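Local coordinates for protein histidine--tRNA ligase (Thermus thermophilus HB27, PDB 4RDX) that joins histidine to its cognate tRNA in an ATP-driven reaction, working as a class II aminoacyl-tRNA synthetase homodimer, at residues R105-G110 against H127-E132; N178-E183 against G223-L228; H275-A280 against L318-F323. All coordinates share one frame; numbering follows the deposited sequence.

Contact 1: residues R105-G110 against H127-E132. With AMP (adenosine monophosphate), chain C; HIS (histidine), chain D.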
loop_
_atom_site.group_PDB
_atom_site.type_symbol
_atom_site.label_atom_id
_atom_site.label_comp_id
_atom_site.label_asym_id
_atom_site.label_seq_id
_atom_site.Cartn_x
_atom_site.Cartn_y
_atom_site.Cartn_z
ATOM N N ARG A 105 3.193 -9.796 18.312
ATOM C CA ARG A 105 2.633 -8.500 17.957
ATOM C C ARG A 105 2.690 -8.274 16.448
ATOM O O ARG A 105 3.750 -8.368 15.827
ATOM C CB ARG A 105 3.358 -7.379 18.704
ATOM C CG ARG A 105 3.310 -7.523 20.220
ATOM C CD ARG A 105 4.258 -6.549 20.898
ATOM N NE ARG A 105 4.158 -6.596 22.355
ATOM C CZ ARG A 105 4.889 -7.392 23.131
ATOM N NH1 ARG A 105 5.776 -8.217 22.593
ATOM N NH2 ARG A 105 4.730 -7.363 24.448
ATOM N N LEU A 106 1.533 -7.979 15.872
ATOM C CA LEU A 106 1.403 -7.795 14.439
ATOM C C LEU A 106 0.822 -6.418 14.161
ATOM O O LEU A 106 0.031 -5.900 14.950
ATOM C CB LEU A 106 0.472 -8.865 13.864
ATOM C CG LEU A 106 0.752 -10.323 14.237
ATOM C CD1 LEU A 106 -0.508 -11.151 14.069
ATOM C CD2 LEU A 106 1.881 -10.889 13.389
ATOM N N TRP A 107 1.221 -5.815 13.048
ATOM C CA TRP A 107 0.568 -4.593 12.597
ATOM C C TRP A 107 0.371 -4.604 11.089
ATOM O O TRP A 107 1.083 -5.297 10.365
ATOM C CB TRP A 107 1.310 -3.334 13.070
ATOM C CG TRP A 107 2.504 -2.949 12.258
ATOM C CD1 TRP A 107 3.787 -3.385 12.427
ATOM C CD2 TRP A 107 2.534 -2.027 11.164
ATOM N NE1 TRP A 107 4.612 -2.798 11.498
ATOM C CE2 TRP A 107 3.867 -1.961 10.710
ATOM C CE3 TRP A 107 1.562 -1.252 10.520
ATOM C CZ2 TRP A 107 4.252 -1.152 9.644
ATOM C CZ3 TRP A 107 1.947 -0.451 9.463
ATOM C CH2 TRP A 107 3.282 -0.407 9.035
ATOM N N MET A 108 -0.615 -3.847 10.626
ATOM C CA MET A 108 -0.979 -3.856 9.216
ATOM C C MET A 108 -1.548 -2.506 8.817
ATOM O O MET A 108 -2.251 -1.877 9.590
ATOM C CB MET A 108 -2.024 -4.943 8.957
ATOM C CG MET A 108 -2.452 -5.082 7.513
ATOM S SD MET A 108 -3.587 -6.462 7.281
ATOM C CE MET A 108 -5.027 -5.859 8.165
ATOM N N ALA A 109 -1.243 -2.051 7.611
ATOM C CA ALA A 109 -1.836 -0.811 7.130
ATOM C C ALA A 109 -2.404 -1.017 5.738
ATOM O O ALA A 109 -1.696 -1.467 4.836
ATOM C CB ALA A 109 -0.816 0.310 7.136
ATOM N N GLY A 110 -3.685 -0.701 5.560
ATOM C CA GLY A 110 -4.316 -0.953 4.276
ATOM C C GLY A 110 -5.790 -0.624 4.156
ATOM O O GLY A 110 -6.433 -0.232 5.133
ATOM N N HIS A 127 -8.796 3.811 4.760
ATOM C CA HIS A 127 -7.538 3.153 5.100
ATOM C C HIS A 127 -7.317 3.074 6.603
ATOM O O HIS A 127 -7.560 4.034 7.336
ATOM C CB HIS A 127 -6.361 3.824 4.391
ATOM C CG HIS A 127 -6.451 3.761 2.898
ATOM N ND1 HIS A 127 -7.360 4.505 2.177
ATOM C CD2 HIS A 127 -5.766 3.025 1.992
ATOM C CE1 HIS A 127 -7.224 4.239 0.890
ATOM N NE2 HIS A 127 -6.262 3.344 0.750
ATOM N N GLN A 128 -6.863 1.911 7.056
ATOM C CA GLN A 128 -6.716 1.665 8.481
ATOM C C GLN A 128 -5.308 1.234 8.847
ATOM O O GLN A 128 -4.595 0.624 8.041
ATOM C CB GLN A 128 -7.706 0.589 8.935
ATOM C CG GLN A 128 -8.810 1.084 9.846
ATOM C CD GLN A 128 -9.779 -0.021 10.218
ATOM O OE1 GLN A 128 -9.482 -1.205 10.045
ATOM N NE2 GLN A 128 -10.948 0.357 10.725
ATOM N N VAL A 129 -4.909 1.575 10.068
ATOM C CA VAL A 129 -3.739 0.960 10.677
ATOM C C VAL A 129 -4.218 0.113 11.844
ATOM O O VAL A 129 -4.998 0.571 12.676
ATOM C CB VAL A 129 -2.719 1.993 11.180
ATOM C CG1 VAL A 129 -1.548 1.294 11.866
ATOM C CG2 VAL A 129 -2.234 2.858 10.033
ATOM N N ASN A 130 -3.752 -1.129 11.880
ATOM C CA ASN A 130 -4.174 -2.110 12.862
ATOM C C ASN A 130 -2.985 -2.651 13.631
ATOM O O ASN A 130 -1.906 -2.843 13.069
ATOM C CB ASN A 130 -4.878 -3.276 12.171
ATOM C CG ASN A 130 -6.328 -2.986 11.861
ATOM O OD1 ASN A 130 -7.227 -3.460 12.555
ATOM N ND2 ASN A 130 -6.568 -2.211 10.810
ATOM N N TYR A 131 -3.201 -2.895 14.918
ATOM C CA TYR A 131 -2.215 -3.515 15.789
ATOM C C TYR A 131 -2.903 -4.614 16.579
ATOM O O TYR A 131 -4.001 -4.407 17.089
ATOM C CB TYR A 131 -1.640 -2.480 16.757
ATOM C CG TYR A 131 -0.845 -3.080 17.898
ATOM C CD1 TYR A 131 0.488 -3.427 17.727
ATOM C CD2 TYR A 131 -1.424 -3.288 19.147
ATOM C CE1 TYR A 131 1.224 -3.970 18.760
ATOM C CE2 TYR A 131 -0.696 -3.835 20.187
ATOM C CZ TYR A 131 0.628 -4.172 19.987
ATOM O OH TYR A 131 1.364 -4.713 21.017
ATOM N N GLU A 132 -2.265 -5.778 16.673
ATOM C CA GLU A 132 -2.758 -6.865 17.513
ATOM C C GLU A 132 -1.642 -7.507 18.330
ATOM O O GLU A 132 -0.559 -7.775 17.827
ATOM C CB GLU A 132 -3.453 -7.947 16.680
ATOM C CG GLU A 132 -4.631 -7.463 15.856
ATOM C CD GLU A 132 -5.718 -6.817 16.693
ATOM O OE1 GLU A 132 -5.898 -7.220 17.861
ATOM O OE2 GLU A 132 -6.390 -5.897 16.182
HETATM P P AMP C . -13.837 0.493 13.790
HETATM O O1P AMP C . -13.431 -0.677 12.927
HETATM O O2P AMP C . -15.274 0.914 13.611
HETATM O O3P AMP C . -13.377 0.389 15.222
HETATM O "O5'" AMP C . -12.977 1.688 13.185
HETATM C "C5'" AMP C . -11.784 2.131 13.815
HETATM C "C4'" AMP C . -11.346 3.461 13.255
HETATM O "O4'" AMP C . -11.263 3.358 11.811
HETATM C "C3'" AMP C . -12.307 4.617 13.505
HETATM O "O3'" AMP C . -12.090 5.245 14.756
HETATM C "C2'" AMP C . -12.069 5.537 12.313
HETATM O "O2'" AMP C . -10.932 6.359 12.530
HETATM C "C1'" AMP C . -11.743 4.537 11.205
HETATM N N9 AMP C . -12.928 4.189 10.398
HETATM C C8 AMP C . -13.826 3.231 10.700
HETATM N N7 AMP C . -14.800 3.150 9.755
HETATM C C5 AMP C . -14.523 4.076 8.816
HETATM C C6 AMP C . -15.147 4.532 7.551
HETATM N N6 AMP C . -16.282 3.962 7.077
HETATM N N1 AMP C . -14.537 5.531 6.874
HETATM C C2 AMP C . -13.410 6.106 7.333
HETATM N N3 AMP C . -12.792 5.747 8.470
HETATM C C4 AMP C . -13.291 4.757 9.245
HETATM N N HIS D . -13.242 -1.767 15.874
HETATM C CA HIS D . -12.367 -2.650 16.635
HETATM C C HIS D . -12.344 -2.201 18.088
HETATM O O HIS D . -12.050 -2.983 18.989
HETATM C CB HIS D . -10.956 -2.635 16.039
HETATM C CG HIS D . -9.996 -3.561 16.734
HETATM N ND1 HIS D . -10.379 -4.457 17.697
HETATM C CD2 HIS D . -8.659 -3.699 16.586
HETATM C CE1 HIS D . -9.329 -5.122 18.122
HETATM N NE2 HIS D . -8.263 -4.689 17.464
HETATM O OXT HIS D . -12.621 -1.041 18.389
#
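Asn130 and Met108 face each other as a hydrogen-bonded antiparallel pair: Asn130 N gives to Met108 O at 2.8 Å, and Met108 N gives back to Asn130 O at 2.9 Å. Beyond its backbone, Asn130 turns its amide along its own strand, where ND2 donates to Gln128 OE1 (3.2 Å). The bond is straight at 172°, and the acceptor lies in the Asn130 amide plane, although the donor sits above the Gln128 carbonyl plane. The bond helps fix the rotation of the Gln128 amide, whose NE2 reaches AMP O4' at 3.2 Å. Gly110, with no side chain, pairs with Gln128 two residues along: its N donates to Gln128 O at 3.0 Å, and its O receives Gln128 N at 2.9 Å. This is the hairpin of strands 104-113 and 125-134, the motif 2 strands of the class II catalytic sheet, with helix 85-94 packing on Asn130 through Met88. Tyr131 projects from the other face. Its CG lies anti to the backbone N (chi1 167°), which carries the ring past Leu106 O and alongside the extended chain of Arg105. There Tyr131 CE1 lies 4.0 Å from Arg105 CB, and Tyr131 OH 3.4 Å from Arg105 CD, with ring and guanidinium planes 30° apart. Arg105 NE makes a salt bridge with Glu144, and the Tyr131 ring also meets that of Phe307.

Contact 2: residues N178-E183 against G223-L228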
loop_
_atom_site.group_PDB
_atom_site.type_symbol
_atom_site.label_atom_id
_atom_site.label_comp_id
_atom_site.label_asym_id
_atom_site.label_seq_id
_atom_site.Cartn_x
_atom_site.Cartn_y
_atom_site.Cartn_z
ATOM N N ASN A 178 -27.601 -6.040 30.416
ATOM C CA ASN A 178 -28.718 -6.039 29.479
ATOM C C ASN A 178 -30.062 -6.374 30.134
ATOM O O ASN A 178 -31.059 -5.682 29.906
ATOM C CB ASN A 178 -28.433 -6.986 28.310
ATOM C CG ASN A 178 -27.480 -6.390 27.290
ATOM O OD1 ASN A 178 -26.921 -5.319 27.498
ATOM N ND2 ASN A 178 -27.295 -7.091 26.177
ATOM N N ALA A 179 -30.085 -7.436 30.938
ATOM C CA ALA A 179 -31.289 -7.799 31.687
ATOM C C ALA A 179 -31.744 -6.653 32.593
ATOM O O ALA A 179 -32.943 -6.412 32.760
ATOM C CB ALA A 179 -31.057 -9.065 32.505
ATOM N N TYR A 180 -30.774 -5.947 33.169
ATOM C CA TYR A 180 -31.051 -4.816 34.047
ATOM C C TYR A 180 -31.622 -3.618 33.284
ATOM O O TYR A 180 -32.611 -3.014 33.710
ATOM C CB TYR A 180 -29.784 -4.422 34.812
ATOM C CG TYR A 180 -29.818 -3.028 35.391
ATOM C CD1 TYR A 180 -30.586 -2.736 36.511
ATOM C CD2 TYR A 180 -29.074 -2.003 34.819
ATOM C CE1 TYR A 180 -30.615 -1.459 37.043
ATOM C CE2 TYR A 180 -29.096 -0.725 35.344
ATOM C CZ TYR A 180 -29.869 -0.460 36.454
ATOM O OH TYR A 180 -29.895 0.812 36.975
ATOM N N LEU A 181 -30.994 -3.283 32.159
ATOM C CA LEU A 181 -31.449 -2.180 31.316
ATOM C C LEU A 181 -32.868 -2.428 30.823
ATOM O O LEU A 181 -33.709 -1.526 30.839
ATOM C CB LEU A 181 -30.508 -1.982 30.126
ATOM C CG LEU A 181 -29.125 -1.398 30.417
ATOM C CD1 LEU A 181 -28.307 -1.303 29.143
ATOM C CD2 LEU A 181 -29.237 -0.038 31.083
ATOM N N ARG A 182 -33.128 -3.659 30.390
ATOM C CA ARG A 182 -34.469 -4.051 29.969
ATOM C C ARG A 182 -35.467 -3.933 31.117
ATOM O O ARG A 182 -36.538 -3.335 30.962
ATOM C CB ARG A 182 -34.469 -5.479 29.414
ATOM C CG ARG A 182 -33.889 -5.601 28.014
ATOM C CD ARG A 182 -34.117 -6.988 27.430
ATOM N NE ARG A 182 -33.724 -7.066 26.026
ATOM C CZ ARG A 182 -32.514 -7.420 25.605
ATOM N NH1 ARG A 182 -31.569 -7.732 26.480
ATOM N NH2 ARG A 182 -32.248 -7.461 24.305
ATOM N N GLU A 183 -35.102 -4.500 32.266
ATOM C CA GLU A 183 -35.952 -4.465 33.452
ATOM C C GLU A 183 -36.353 -3.042 33.832
ATOM O O GLU A 183 -37.519 -2.776 34.116
ATOM C CB GLU A 183 -35.263 -5.152 34.635
ATOM C CG GLU A 183 -36.098 -5.177 35.904
ATOM C CD GLU A 183 -35.730 -6.326 36.822
ATOM O OE1 GLU A 183 -34.559 -6.762 36.794
ATOM O OE2 GLU A 183 -36.617 -6.799 37.566
ATOM N N GLY A 223 -32.111 7.318 37.089
ATOM C CA GLY A 223 -30.902 7.030 37.843
ATOM C C GLY A 223 -30.180 5.770 37.397
ATOM O O GLY A 223 -29.536 5.097 38.207
ATOM N N VAL A 224 -30.295 5.455 36.107
ATOM C CA VAL A 224 -29.682 4.263 35.513
ATOM C C VAL A 224 -28.210 4.120 35.889
ATOM O O VAL A 224 -27.435 5.071 35.773
ATOM C CB VAL A 224 -29.845 4.262 33.971
ATOM C CG1 VAL A 224 -28.883 3.291 33.320
ATOM C CG2 VAL A 224 -31.275 3.914 33.591
ATOM N N ARG A 225 -27.841 2.934 36.364
ATOM C CA ARG A 225 -26.469 2.667 36.779
ATOM C C ARG A 225 -25.587 2.385 35.565
ATOM O O ARG A 225 -26.072 1.900 34.543
ATOM C CB ARG A 225 -26.436 1.486 37.750
ATOM C CG ARG A 225 -27.500 1.556 38.829
ATOM C CD ARG A 225 -27.409 0.371 39.769
ATOM N NE ARG A 225 -26.272 0.495 40.675
ATOM C CZ ARG A 225 -26.379 0.584 41.996
ATOM N NH1 ARG A 225 -27.573 0.551 42.569
ATOM N NH2 ARG A 225 -25.289 0.697 42.744
ATOM N N PRO A 226 -24.287 2.696 35.670
ATOM C CA PRO A 226 -23.342 2.475 34.568
ATOM C C PRO A 226 -22.974 1.003 34.411
ATOM O O PRO A 226 -23.216 0.208 35.318
ATOM C CB PRO A 226 -22.112 3.271 35.007
ATOM C CG PRO A 226 -22.178 3.251 36.497
ATOM C CD PRO A 226 -23.639 3.334 36.831
ATOM N N MET A 227 -22.390 0.653 33.267
ATOM C CA MET A 227 -21.899 -0.701 33.032
ATOM C C MET A 227 -20.791 -1.026 34.032
ATOM O O MET A 227 -20.575 -2.188 34.383
ATOM C CB MET A 227 -21.391 -0.838 31.592
ATOM C CG MET A 227 -20.642 -2.136 31.296
ATOM S SD MET A 227 -21.692 -3.591 31.437
ATOM C CE MET A 227 -20.510 -4.796 32.037
ATOM N N LEU A 228 -20.109 0.017 34.504
ATOM C CA LEU A 228 -19.028 -0.119 35.475
ATOM C C LEU A 228 -19.462 -0.879 36.723
ATOM O O LEU A 228 -18.691 -1.652 37.291
ATOM C CB LEU A 228 -18.492 1.257 35.880
ATOM C CG LEU A 228 -17.544 1.990 34.929
ATOM C CD1 LEU A 228 -17.064 3.298 35.553
ATOM C CD2 LEU A 228 -16.362 1.104 34.557
#
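Tyr180 has its CG anti to the backbone N (chi1 161°), which brings the phenol from the helix to Arg225; Arg225 in turn holds its CG beside its own backbone N, bringing the start of its side chain next to the phenol oxygen. The hydroxyl is thereby met twice. Arg225 N donates to Tyr180 OH at 3.0 Å in a nearly straight bond (169°), so a main-chain N-H of the loop finds its acceptor on the side chain of the helix. Beside the same oxygen lie the aliphatic carbons of Arg225, with CB 3.6 Å from Tyr180 OH. The two side chains cross at about a right angle, ring and guanidinium planes 72° apart, and the bend of the arginine at its third torsion leads its charged end off the phenol. A phenylalanine in place of Tyr180 would keep the ring but would probably leave Arg225 N without its acceptor and the loop less firmly tied to the helix. The next residue, Leu181, touches Val224 CG1 through CD2 at 4.0 Å, a small apolar contact beside the polar one. Gly223, at positive phi, closes the preceding helix in a Schellman motif and turns the chain so that Val224 and Arg225 pass by Tyr180. The contact thus ties helix 171-185 to the loop between helices 213-221 and 233-248, in the helical domain inserted between motifs 2 and 3 of HisRS; Tyr177 OH bonds Arg225 O, and the Phe230 ring meets that of Tyr180.

Contact 3: residues H275-A280 against L318-F323. With nucleotides of chain B.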
loop_
_atom_site.group_PDB
_atom_site.type_symbol
_atom_site.label_atom_id
_atom_site.label_comp_id
_atom_site.label_asym_id
_atom_site.label_seq_id
_atom_site.Cartn_x
_atom_site.Cartn_y
_atom_site.Cartn_z
ATOM N N HIS A 275 -10.919 13.217 18.648
ATOM C CA HIS A 275 -10.382 14.536 18.353
ATOM C C HIS A 275 -11.522 15.494 18.030
ATOM O O HIS A 275 -12.496 15.115 17.377
ATOM C CB HIS A 275 -9.390 14.467 17.188
ATOM C CG HIS A 275 -8.519 15.680 17.065
ATOM N ND1 HIS A 275 -8.902 16.800 16.362
ATOM C CD2 HIS A 275 -7.290 15.947 17.563
ATOM C CE1 HIS A 275 -7.944 17.708 16.429
ATOM N NE2 HIS A 275 -6.954 17.214 17.155
ATOM N N GLU A 276 -11.402 16.734 18.495
ATOM C CA GLU A 276 -12.397 17.758 18.197
ATOM C C GLU A 276 -12.337 18.168 16.733
ATOM O O GLU A 276 -11.389 17.819 16.022
ATOM C CB GLU A 276 -12.217 18.979 19.099
ATOM C CG GLU A 276 -10.906 19.711 18.912
ATOM C CD GLU A 276 -9.774 19.097 19.706
ATOM O OE1 GLU A 276 -9.613 17.859 19.669
ATOM O OE2 GLU A 276 -9.054 19.859 20.381
ATOM N N GLU A 277 -13.350 18.915 16.299
ATOM C CA GLU A 277 -13.557 19.206 14.886
ATOM C C GLU A 277 -13.705 17.891 14.110
ATOM O O GLU A 277 -14.216 16.912 14.651
ATOM C CB GLU A 277 -12.442 20.099 14.324
ATOM C CG GLU A 277 -12.327 21.468 15.007
ATOM C CD GLU A 277 -10.989 21.676 15.684
ATOM O OE1 GLU A 277 -10.295 20.671 15.932
ATOM O OE2 GLU A 277 -10.633 22.840 15.966
ATOM N N ILE A 278 -13.277 17.878 12.849
ATOM C CA ILE A 278 -13.357 16.692 11.976
ATOM C C ILE A 278 -14.744 16.020 11.874
ATOM O O ILE A 278 -14.873 14.909 11.350
ATOM C CB ILE A 278 -12.230 15.646 12.278
ATOM C CG1 ILE A 278 -12.658 14.629 13.339
ATOM C CG2 ILE A 278 -10.940 16.349 12.684
ATOM C CD1 ILE A 278 -11.962 13.291 13.208
ATOM N N GLY A 279 -15.780 16.706 12.350
ATOM C CA GLY A 279 -17.144 16.235 12.180
ATOM C C GLY A 279 -17.680 15.380 13.312
ATOM O O GLY A 279 -16.996 15.157 14.312
ATOM N N ALA A 280 -18.912 14.901 13.145
ATOM C CA ALA A 280 -19.584 14.087 14.154
ATOM C C ALA A 280 -18.781 12.836 14.487
ATOM O O ALA A 280 -18.495 12.564 15.653
ATOM C CB ALA A 280 -20.984 13.712 13.687
ATOM N N LEU A 318 -4.969 16.403 11.719
ATOM C CA LEU A 318 -3.683 17.065 11.536
ATOM C C LEU A 318 -3.850 18.427 10.872
ATOM O O LEU A 318 -3.179 19.392 11.244
ATOM C CB LEU A 318 -2.723 16.178 10.736
ATOM C CG LEU A 318 -2.073 15.028 11.516
ATOM C CD1 LEU A 318 -1.448 13.995 10.585
ATOM C CD2 LEU A 318 -1.035 15.566 12.495
ATOM N N GLU A 319 -4.744 18.507 9.891
ATOM C CA GLU A 319 -5.019 19.790 9.254
ATOM C C GLU A 319 -5.754 20.712 10.221
ATOM O O GLU A 319 -5.522 21.919 10.239
ATOM C CB GLU A 319 -5.833 19.613 7.970
ATOM C CG GLU A 319 -6.160 20.925 7.258
ATOM C CD GLU A 319 -4.919 21.692 6.820
ATOM O OE1 GLU A 319 -4.303 22.380 7.664
ATOM O OE2 GLU A 319 -4.563 21.608 5.625
ATOM N N ALA A 320 -6.634 20.131 11.031
ATOM C CA ALA A 320 -7.397 20.899 12.007
ATOM C C ALA A 320 -6.483 21.596 13.012
ATOM O O ALA A 320 -6.808 22.669 13.520
ATOM C CB ALA A 320 -8.394 20.004 12.724
ATOM N N GLU A 321 -5.333 20.988 13.283
ATOM C CA GLU A 321 -4.380 21.538 14.240
ATOM C C GLU A 321 -3.234 22.298 13.580
ATOM O O GLU A 321 -2.267 22.671 14.241
ATOM C CB GLU A 321 -3.836 20.438 15.147
ATOM C CG GLU A 321 -4.884 19.865 16.068
ATOM C CD GLU A 321 -4.294 18.959 17.120
ATOM O OE1 GLU A 321 -3.168 19.231 17.586
ATOM O OE2 GLU A 321 -4.961 17.970 17.477
ATOM N N GLY A 322 -3.347 22.520 12.276
ATOM C CA GLY A 322 -2.433 23.406 11.579
ATOM C C GLY A 322 -1.158 22.784 11.040
ATOM O O GLY A 322 -0.290 23.496 10.538
ATOM N N PHE A 323 -1.033 21.465 11.139
ATOM C CA PHE A 323 0.140 20.781 10.603
ATOM C C PHE A 323 0.041 20.602 9.094
ATOM O O PHE A 323 -0.877 19.952 8.592
ATOM C CB PHE A 323 0.344 19.426 11.283
ATOM C CG PHE A 323 0.578 19.525 12.760
ATOM C CD1 PHE A 323 1.842 19.792 13.259
ATOM C CD2 PHE A 323 -0.470 19.361 13.650
ATOM C CE1 PHE A 323 2.056 19.888 14.620
ATOM C CE2 PHE A 323 -0.262 19.454 15.010
ATOM C CZ PHE A 323 1.002 19.719 15.495
ATOM P P A B 73 -21.109 15.308 9.552
ATOM O OP1 A B 73 -20.428 15.749 10.798
ATOM O OP2 A B 73 -20.588 14.138 8.796
ATOM O "O5'" A B 73 -22.638 15.058 9.928
ATOM C "C5'" A B 73 -23.295 15.927 10.838
ATOM C "C4'" A B 73 -24.745 15.561 11.057
ATOM O "O4'" A B 73 -25.500 15.710 9.827
ATOM C "C3'" A B 73 -25.053 14.137 11.488
ATOM O "O3'" A B 73 -24.775 13.877 12.852
ATOM C "C2'" A B 73 -26.529 14.013 11.134
ATOM O "O2'" A B 73 -27.333 14.684 12.091
ATOM C "C1'" A B 73 -26.587 14.802 9.826
ATOM N N9 A B 73 -26.478 13.910 8.660
ATOM C C8 A B 73 -25.364 13.586 7.929
ATOM N N7 A B 73 -25.610 12.746 6.950
ATOM C C5 A B 73 -26.973 12.495 7.054
ATOM C C6 A B 73 -27.859 11.691 6.314
ATOM N N6 A B 73 -27.492 10.946 5.271
ATOM N N1 A B 73 -29.159 11.673 6.682
ATOM C C2 A B 73 -29.540 12.413 7.730
ATOM N N3 A B 73 -28.803 13.210 8.503
ATOM C C4 A B 73 -27.518 13.205 8.106
ATOM P P C B 74 -24.491 12.367 13.331
ATOM O OP1 C B 74 -24.090 12.404 14.760
ATOM O OP2 C B 74 -23.604 11.734 12.322
ATOM O "O5'" C B 74 -25.911 11.649 13.246
ATOM C "C5'" C B 74 -26.971 12.043 14.103
ATOM C "C4'" C B 74 -28.277 11.391 13.719
ATOM O "O4'" C B 74 -28.599 11.682 12.335
ATOM C "C3'" C B 74 -28.318 9.876 13.785
ATOM O "O3'" C B 74 -28.478 9.383 15.100
ATOM C "C2'" C B 74 -29.481 9.538 12.862
ATOM O "O2'" C B 74 -30.721 9.751 13.519
ATOM C "C1'" C B 74 -29.324 10.602 11.776
ATOM N N1 C B 74 -28.589 10.089 10.599
ATOM C C2 C B 74 -29.274 9.297 9.671
ATOM O O2 C B 74 -30.474 9.043 9.858
ATOM N N3 C B 74 -28.603 8.829 8.595
ATOM C C4 C B 74 -27.313 9.125 8.433
ATOM N N4 C B 74 -26.689 8.644 7.356
ATOM C C5 C B 74 -26.596 9.931 9.362
ATOM C C6 C B 74 -27.267 10.388 10.422
#
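His275 and Ala320 meet where the turn joining strands 269-275 and 283-290 of the class II catalytic sheet comes up against the end of helix 311-320, the helix of motif 3. The His275 side chain runs across this junction. Its CB points toward the helix, and with CG anti to the backbone N (chi1 -164°) the ring is carried in among Ala317, Leu158 and Leu284. On one side of the ring, His275 ND1 donates to Glu276 O within the same turn, at 2.7 Å; the donor lies in the carbonyl plane, on a lone pair, while the acceptor is tilted out of the ring plane. Over one face Glu276 OE1 stands 3.4 Å above the plane of the His275 ring, near its centre, while Glu276 OE2 forms a salt bridge with Arg160. His275 CE1 comes within 4.4 Å of Ala320 CB. At the tip, NE2 faces the Glu321 carboxylate, which lies nearly coplanar with the ring; the two are modelled too close together, and the detail of their meeting is doubtful. Glu321 OE1 is held by Arg159 N. Ala320 CB is also approached by Glu277 OE1 (3.8 Å) and, more distantly, by Ile278 CG2. Just beyond, a Schellman motif ends the helix: Phe323 N bonds Leu318 O, and Gly322 N bonds Glu319 O. At the far side of the turn the chain reaches the tRNA of chain B. Gly279, where a side chain would run into the phosphate, brings it close to A73, and Ala280 N donates to OP1 of that nucleotide at 2.9 Å and 171°.

Overall arrangement
The three contacts follow one another along the chain, each closing before the next opens. Contacts 1 and 3 belong to the catalytic core. Their centres are 22 Å apart; contact 1 joins two adjacent strands of the large mixed sheet, and contact 3 packs the turn between two others against helix 311-320. Contact 1 holds Gln128 of the AMP pocket and Glu132 of the histidine pocket, whereas segment 275-280 meets the backbone phosphates of the tRNA. Contact 2 stands apart, its centre 34 Å from those of both others, in a helical part of the chain lying between the core's motif 2 and motif 3. No two of the contacts touch.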